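Local coordinates for transcriptional regulatory protein FixJ (Sinorhizobium meliloti, PDB 1D5W), which activates transcription of nifA and fixK for nitrogen fixation when switched on by FixL, its N-terminal receiver domain being the part present here, at residues A20-M25 / T109-A114; A41-V46 / L72-P77. The protein carries 3 engineered substitutions. One frame throughout, in Å; residues are numbered along the deposited sequence.

In the fold
Both contacts belong to the receiver domain of FixJ, a five-stranded parallel sheet flanked by helices. Contact 1 joins helix 13-24 to helix 108-119, and so brings the first helix against the last. Contact 2, nested in the chain between those two, sets the end of helix 36-42 and the turn after it against the loop that leads into strand 78-82. Their centres are 22 Å apart, on opposite sides of the chain's centre, and their nearest atoms stay about 7 Å from each other. Contact 1 lies closer to the magnesium site, the side chain of I111 being about 11 Å from that of D10. Contact 2 is remote from that site and has a sulfate ion beside it.

Contact 1: A20-M25 / T109-A114; sequences AFMLTM and TVIIEA
M22 and I111 approach at a slant, and the end of the methionine makes the tightest touch between the helices: its CE methyl rests 3.5 Å from CG2 of I111. The thioether reaches this far because M22 CG starts opposite the backbone N (chi1 -174°), after which the chain bends at both chi2 and chi3 and swings its methyl onto the branch methyl of the isoleucine. CG1 of I111 is in turn opposite its own backbone N (chi1 -170°). That leaves CG2 as the branch facing M22, while the side chain as a whole also packs on I79 and I81 of strand 78-82 and on F106.

L23 and I112 meet differently, running roughly antiparallel, side by side. Here the CD2 methyl of the leucine lies alongside the methylene of the isoleucine, 4.1 Å from I112 CG1. The two pairs are knitted together by looser diagonal contacts. M22 SD stands 4.3 Å from CD1 of I112, and L23 CD2 is 4.4 Å from CG2 of I111, so each residue touches both partners. Every one of these contacts is apolar, and no hydrogen bond crosses the interface.

The short helical segments are far apart for such packing, their axes approaching to 11.3 Å with a crossing angle of -68°. M22 and L23 span the gap with the ends of their side chains, and their closest partners, I111 CG2 and I112 CG1, lie nearer the helix. The backbones come closest at L23 and I112, 7.5 Å from CA to CA. L23 and I111 are buried, L23 against V6, I8 and V30 of the neighbouring strands, whereas M22 and I112 are partly exposed. This is the first-helix to last-helix packing of the CheY-like receiver fold, in which these two helices share one face of the central parallel sheet.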
# COMPACT_ATOMS: atom_id res chain seq x y z
N ALA A 20 -1.73 -8.46 23.36
CA ALA A 20 -0.47 -8.50 24.11
C ALA A 20 -0.21 -9.87 24.76
O ALA A 20 0.92 -10.41 24.70
CB ALA A 20 -0.45 -7.40 25.17
N PHE A 21 -1.25 -10.43 25.37
CA PHE A 21 -1.13 -11.73 26.02
C PHE A 21 -0.81 -12.81 24.97
O PHE A 21 0.14 -13.59 25.13
CB PHE A 21 -2.44 -12.07 26.75
CG PHE A 21 -2.56 -13.53 27.15
CD1 PHE A 21 -1.82 -14.04 28.23
CD2 PHE A 21 -3.36 -14.41 26.42
CE1 PHE A 21 -1.88 -15.41 28.56
CE2 PHE A 21 -3.42 -15.77 26.74
CZ PHE A 21 -2.68 -16.27 27.81
N MET A 22 -1.58 -12.85 23.89
CA MET A 22 -1.35 -13.83 22.83
C MET A 22 0.10 -13.79 22.32
O MET A 22 0.78 -14.82 22.25
CB MET A 22 -2.36 -13.60 21.68
CG MET A 22 -2.36 -14.65 20.56
SD MET A 22 -0.98 -14.45 19.36
CE MET A 22 -1.69 -13.22 18.27
N LEU A 23 0.60 -12.61 21.99
CA LEU A 23 1.98 -12.52 21.50
C LEU A 23 2.99 -12.90 22.59
O LEU A 23 4.02 -13.54 22.30
CB LEU A 23 2.28 -11.10 20.99
CG LEU A 23 1.42 -10.69 19.78
CD1 LEU A 23 1.75 -9.28 19.36
CD2 LEU A 23 1.65 -11.68 18.63
N THR A 24 2.71 -12.51 23.83
CA THR A 24 3.58 -12.83 24.97
C THR A 24 3.67 -14.35 25.05
O THR A 24 4.75 -14.92 25.25
CB THR A 24 3.00 -12.25 26.27
OG1 THR A 24 3.25 -10.85 26.32
CG2 THR A 24 3.62 -12.89 27.47
N MET A 25 2.53 -15.00 24.87
CA MET A 25 2.45 -16.46 24.90
C MET A 25 3.20 -17.11 23.75
O MET A 25 3.44 -18.32 23.76
CB MET A 25 0.98 -16.89 24.87
CG MET A 25 0.27 -16.64 26.20
SD MET A 25 1.05 -17.60 27.53
CE MET A 25 0.28 -19.18 27.24
N THR A 109 -1.58 -16.83 13.68
CA THR A 109 -0.59 -17.11 12.66
C THR A 109 -0.34 -15.90 11.76
O THR A 109 0.80 -15.57 11.44
CB THR A 109 -1.04 -18.33 11.80
OG1 THR A 109 -0.60 -19.54 12.43
CG2 THR A 109 -0.50 -18.26 10.38
N VAL A 110 -1.42 -15.23 11.35
CA VAL A 110 -1.32 -14.07 10.47
C VAL A 110 -0.54 -12.88 11.04
O VAL A 110 0.39 -12.37 10.40
CB VAL A 110 -2.73 -13.58 10.05
CG1 VAL A 110 -2.66 -12.21 9.37
CG2 VAL A 110 -3.37 -14.62 9.12
N ILE A 111 -0.91 -12.42 12.23
CA ILE A 111 -0.22 -11.28 12.82
C ILE A 111 1.21 -11.67 13.21
O ILE A 111 2.15 -10.88 13.03
CB ILE A 111 -1.03 -10.71 14.03
CG1 ILE A 111 -0.44 -9.38 14.49
CG2 ILE A 111 -1.05 -11.72 15.16
CD1 ILE A 111 -0.36 -8.30 13.40
N ILE A 112 1.39 -12.90 13.70
CA ILE A 112 2.72 -13.38 14.09
C ILE A 112 3.68 -13.29 12.88
O ILE A 112 4.77 -12.69 12.95
CB ILE A 112 2.67 -14.86 14.64
CG1 ILE A 112 1.97 -14.87 16.01
CG2 ILE A 112 4.09 -15.44 14.80
CD1 ILE A 112 1.83 -16.25 16.64
N GLU A 113 3.26 -13.88 11.75
CA GLU A 113 4.09 -13.87 10.54
C GLU A 113 4.35 -12.45 10.06
O GLU A 113 5.46 -12.14 9.60
CB GLU A 113 3.42 -14.66 9.40
CG GLU A 113 3.13 -16.11 9.72
CD GLU A 113 2.57 -16.86 8.51
OE1 GLU A 113 3.37 -17.18 7.60
OE2 GLU A 113 1.34 -17.12 8.48
N ALA A 114 3.35 -11.58 10.14
CA ALA A 114 3.58 -10.22 9.70
C ALA A 114 4.56 -9.52 10.67
O ALA A 114 5.38 -8.70 10.25
CB ALA A 114 2.26 -9.47 9.61

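Contact 2: A41-V46 / L72-P77; sequences AFAPDV and LKINIP. With SO4 (sulfate ion), chain D.
The peptide joining A43 to P44 is the flat group that meets I74, with the puckered proline ring as its continuation. The isoleucine CD1 methyl lies over one face of this peptide, almost directly above P44 N, 4.2 Å away, with CD of the ring only slightly farther. The same methyl reaches the CB of A43 at 3.6 Å. The carbonyl of that peptide also has apolar neighbours: A43 O is 4.1 Å from CG2 of I74, while accepting a 3.0 Å hydrogen bond from V46 N within its own turn.

I76 uses its terminal methyl in the same way, but against a branched partner. Its CG1 lies anti to the carbonyl carbon (chi1 -70°) and the chain runs straight on at chi2, carrying CD1 to V46. The side chain is set roughly perpendicular to that of V46, CD1 sitting 3.7 Å from V46 CB and almost as near to CG1. Both V46 and I76 also touch F39 of helix 36-42, while A43 and I74 share L69 of helix 62-71, so the interface continues into both helices.

On the side of residues 72-77 away from these side chains lies a sulfate, probably from the crystallisation liquor. I76 N points toward it, with weak hydrogen bonds of 3.5 Å to each of sulfate O3 and O4. The one to O4 is nearly straight at 170°, and that to O3 is more bent. K73, with positive phi just after helix 62-71, completes a Schellman motif, and P77 pairs through its backbone with L51 as strand 78-82 begins.

No hydrogen bond or charge pair links 41-46 to 72-77. The helix end with its 3-10 turn and the loop thus meet through methyl packing at the surface, while A43 O bonds to V46 N, I76 O to S78 OG and I76 N, weakly, to the sulfate.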
# COMPACT_ATOMS: atom_id res chain seq x y z
N ALA A 41 4.85 9.99 21.75
CA ALA A 41 5.69 10.66 22.73
C ALA A 41 6.90 9.79 23.10
O ALA A 41 8.01 10.29 23.29
CB ALA A 41 4.87 10.99 23.98
N PHE A 42 6.66 8.49 23.17
CA PHE A 42 7.70 7.51 23.52
C PHE A 42 8.54 7.09 22.31
O PHE A 42 9.69 6.68 22.46
CB PHE A 42 7.03 6.28 24.15
CG PHE A 42 8.00 5.19 24.57
CD1 PHE A 42 8.77 5.33 25.73
CD2 PHE A 42 8.14 4.03 23.81
CE1 PHE A 42 9.67 4.32 26.12
CE2 PHE A 42 9.04 3.02 24.19
CZ PHE A 42 9.80 3.17 25.35
N ALA A 43 7.97 7.19 21.12
CA ALA A 43 8.65 6.77 19.89
C ALA A 43 10.12 7.19 19.73
O ALA A 43 10.97 6.39 19.33
CB ALA A 43 7.85 7.21 18.65
N PRO A 44 10.43 8.45 20.03
CA PRO A 44 11.85 8.80 19.86
C PRO A 44 12.81 7.93 20.68
O PRO A 44 14.00 7.86 20.36
CB PRO A 44 11.89 10.29 20.21
CG PRO A 44 10.65 10.52 21.05
CD PRO A 44 9.63 9.62 20.42
N ASP A 45 12.31 7.25 21.71
CA ASP A 45 13.18 6.39 22.52
C ASP A 45 13.23 4.91 22.10
O ASP A 45 14.09 4.16 22.58
CB ASP A 45 12.79 6.46 24.00
CG ASP A 45 13.13 7.79 24.63
OD1 ASP A 45 14.24 8.31 24.34
OD2 ASP A 45 12.30 8.30 25.41
N VAL A 46 12.34 4.50 21.21
CA VAL A 46 12.30 3.11 20.77
C VAL A 46 13.55 2.68 20.00
O VAL A 46 14.06 3.40 19.15
CB VAL A 46 11.06 2.83 19.87
CG1 VAL A 46 11.14 1.41 19.28
CG2 VAL A 46 9.77 2.99 20.68
N LEU A 72 8.54 12.93 12.11
CA LEU A 72 9.63 12.95 13.08
C LEU A 72 10.81 12.16 12.53
O LEU A 72 11.86 12.06 13.17
CB LEU A 72 9.17 12.35 14.42
N LYS A 73 10.63 11.62 11.33
CA LYS A 73 11.67 10.83 10.68
C LYS A 73 12.26 9.83 11.67
O LYS A 73 13.47 9.83 11.94
CB LYS A 73 12.76 11.74 10.12
N ILE A 74 11.40 8.98 12.22
CA ILE A 74 11.80 7.97 13.20
C ILE A 74 12.15 6.61 12.58
O ILE A 74 13.22 6.06 12.85
CB ILE A 74 10.69 7.82 14.28
CG1 ILE A 74 10.59 9.12 15.08
CG2 ILE A 74 10.99 6.64 15.19
CD1 ILE A 74 9.42 9.19 16.02
N ASN A 75 11.25 6.08 11.76
CA ASN A 75 11.46 4.79 11.09
C ASN A 75 11.32 3.57 12.00
O ASN A 75 12.30 3.05 12.56
CB ASN A 75 12.84 4.76 10.39
N ILE A 76 10.07 3.12 12.13
CA ILE A 76 9.71 1.95 12.93
C ILE A 76 8.74 1.09 12.11
O ILE A 76 7.61 1.50 11.85
CB ILE A 76 9.00 2.36 14.25
CG1 ILE A 76 9.99 3.03 15.20
CG2 ILE A 76 8.40 1.13 14.93
CD1 ILE A 76 9.40 3.46 16.57
N PRO A 77 9.18 -0.11 11.67
CA PRO A 77 8.32 -1.00 10.88
C PRO A 77 6.95 -1.07 11.57
O PRO A 77 6.86 -1.35 12.77
CB PRO A 77 9.05 -2.34 10.93
CG PRO A 77 10.50 -1.94 11.09
CD PRO A 77 10.43 -0.78 12.06
S SO4 D . 7.38 4.60 9.43
O1 SO4 D . 7.78 5.78 8.63
O2 SO4 D . 6.00 4.19 9.05
O3 SO4 D . 8.32 3.48 9.17
O4 SO4 D . 7.40 4.94 10.87